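Local coordinates for universal stress protein (Mycobacterium smegmatis, PDB 5AHW), which binds cyclic AMP as a homodimeric universal stress protein carrying a Walker A-like, ATP-binding motif, at residues Tyr4-Val9 and Asp104-Asp109. Sequence-based numbering, arbitrary orientation.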
# COMPACT_ATOMS: atom_id res chain seq x y z
N TYR B 4 -10.63 6.59 -2.56
CA TYR B 4 -9.77 6.59 -3.71
C TYR B 4 -10.66 6.72 -4.99
O TYR B 4 -11.59 5.91 -5.18
CB TYR B 4 -8.94 5.30 -3.74
CG TYR B 4 -7.88 5.14 -2.65
CD1 TYR B 4 -7.17 6.23 -2.14
CD2 TYR B 4 -7.53 3.88 -2.16
CE1 TYR B 4 -6.17 6.06 -1.18
CE2 TYR B 4 -6.50 3.72 -1.23
CZ TYR B 4 -5.81 4.80 -0.76
OH TYR B 4 -4.82 4.65 0.20
N GLN B 5 -10.36 7.72 -5.83
CA GLN B 5 -11.02 7.95 -7.11
C GLN B 5 -10.17 7.43 -8.29
O GLN B 5 -10.70 7.06 -9.36
CB GLN B 5 -11.26 9.47 -7.32
CG GLN B 5 -12.10 10.21 -6.26
CD GLN B 5 -12.57 11.62 -6.74
OE1 GLN B 5 -11.79 12.55 -6.79
NE2 GLN B 5 -13.85 11.74 -7.09
N THR B 6 -8.86 7.42 -8.13
CA THR B 6 -7.97 7.11 -9.24
C THR B 6 -6.78 6.28 -8.77
O THR B 6 -5.98 6.75 -8.01
CB THR B 6 -7.48 8.41 -9.92
OG1 THR B 6 -8.59 9.19 -10.40
CG2 THR B 6 -6.60 8.09 -11.12
N VAL B 7 -6.68 5.06 -9.25
CA VAL B 7 -5.64 4.15 -8.79
C VAL B 7 -4.75 3.84 -10.00
O VAL B 7 -5.25 3.55 -11.07
CB VAL B 7 -6.24 2.86 -8.30
CG1 VAL B 7 -5.18 1.91 -7.88
CG2 VAL B 7 -7.19 3.09 -7.13
N VAL B 8 -3.46 3.93 -9.80
CA VAL B 8 -2.49 3.57 -10.80
C VAL B 8 -1.73 2.31 -10.42
O VAL B 8 -1.22 2.25 -9.32
CB VAL B 8 -1.46 4.70 -10.99
CG1 VAL B 8 -0.38 4.23 -11.96
CG2 VAL B 8 -2.13 5.94 -11.64
N VAL B 9 -1.67 1.35 -11.34
CA VAL B 9 -0.95 0.11 -11.12
C VAL B 9 0.04 -0.11 -12.22
O VAL B 9 -0.25 0.10 -13.39
CB VAL B 9 -1.87 -1.13 -10.90
CG1 VAL B 9 -2.76 -1.49 -12.11
CG2 VAL B 9 -1.04 -2.35 -10.46
N ASP B 104 1.50 11.78 -10.55
CA ASP B 104 1.36 13.22 -10.50
C ASP B 104 0.44 13.79 -11.57
O ASP B 104 -0.38 14.69 -11.28
CB ASP B 104 2.71 13.92 -10.66
CG ASP B 104 3.55 13.83 -9.43
OD1 ASP B 104 3.05 13.33 -8.40
OD2 ASP B 104 4.72 14.28 -9.48
N GLU B 105 0.61 13.31 -12.81
CA GLU B 105 -0.13 13.81 -13.98
C GLU B 105 -1.62 13.55 -13.80
O GLU B 105 -2.40 14.41 -14.06
CB GLU B 105 0.38 13.15 -15.30
CG GLU B 105 -0.30 13.55 -16.61
CD GLU B 105 -0.56 12.38 -17.59
OE1 GLU B 105 0.39 11.62 -17.91
OE2 GLU B 105 -1.73 12.21 -18.06
N VAL B 106 -2.03 12.36 -13.33
CA VAL B 106 -3.45 12.05 -13.24
C VAL B 106 -4.02 12.28 -11.85
O VAL B 106 -5.19 11.98 -11.58
CB VAL B 106 -3.74 10.66 -13.79
CG1 VAL B 106 -3.11 10.54 -15.16
CG2 VAL B 106 -3.28 9.54 -12.81
N LYS B 107 -3.22 12.89 -10.99
CA LYS B 107 -3.64 13.19 -9.63
C LYS B 107 -4.10 11.91 -8.93
O LYS B 107 -5.16 11.84 -8.31
CB LYS B 107 -4.69 14.28 -9.65
CG LYS B 107 -4.08 15.60 -10.16
CD LYS B 107 -5.08 16.77 -10.27
CE LYS B 107 -4.51 17.86 -11.21
NZ LYS B 107 -5.58 18.49 -12.06
N ALA B 108 -3.27 10.88 -9.01
CA ALA B 108 -3.67 9.57 -8.48
C ALA B 108 -3.79 9.60 -6.96
O ALA B 108 -3.05 10.29 -6.31
CB ALA B 108 -2.65 8.54 -8.87
N ASP B 109 -4.74 8.88 -6.41
CA ASP B 109 -4.93 8.81 -4.98
C ASP B 109 -4.12 7.65 -4.48
O ASP B 109 -3.79 7.58 -3.30
CB ASP B 109 -6.40 8.53 -4.69
CG ASP B 109 -7.30 9.55 -5.26
OD1 ASP B 109 -7.13 10.71 -4.86
OD2 ASP B 109 -8.15 9.24 -6.12
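Asp109 chi1 (-58°) puts CG beside the backbone N, on the side facing Gln5 and Thr6, and chi2 turns OD2 to their backbone N-H groups at the start of strand 6-10. Both bonds end on the same oxygen. Gln5 N reaches Asp109 OD2 at 2.7 Å, from above the carboxylate plane, while Thr6 N, 2.8 Å from Asp109 OD2, meets its anti lone pair. Neither is straight, the N-H...O angles being 145° and 137°. A third bond runs back: Asp109 N donates to Thr6 O at 2.9 Å. Asp109 therefore grips Thr6 at both its N and its O, with the carboxylate and the backbone N. The side chains of Tyr4 and Asp109 run past one another in opposite senses, ring and carboxylate planes nearly parallel, with Tyr4 CD1 3.5 Å from Asp109 CB; the Tyr4 hydroxyl is hydrogen-bonded to Asp140, and Arg23 of the second subunit makes a cation-pi contact with the ring.

Farther along, the contact turns apolar. Thr6 CG2 lies anti to its backbone N and meets Val106 CG2 at 4.0 Å. Val8 CG2 touches that same methyl and also Ala108 CB, the latter at 3.8 Å. Lys107, with positive phi, is the C' residue of a Schellman motif that ends helix 95-105; the turn closes the beta-alpha-beta crossover from strand 86-92 to strand 110-114, neighbour of strand 6-10 in the parallel 3-2-1-4-5 sheet of this alpha/beta fold.

Two N-H donors on one carboxylate oxygen would be expected to stabilise the negative charge of Asp109, and the three bonds together join the entry to strand 110-114 to the beginning of strand 6-10.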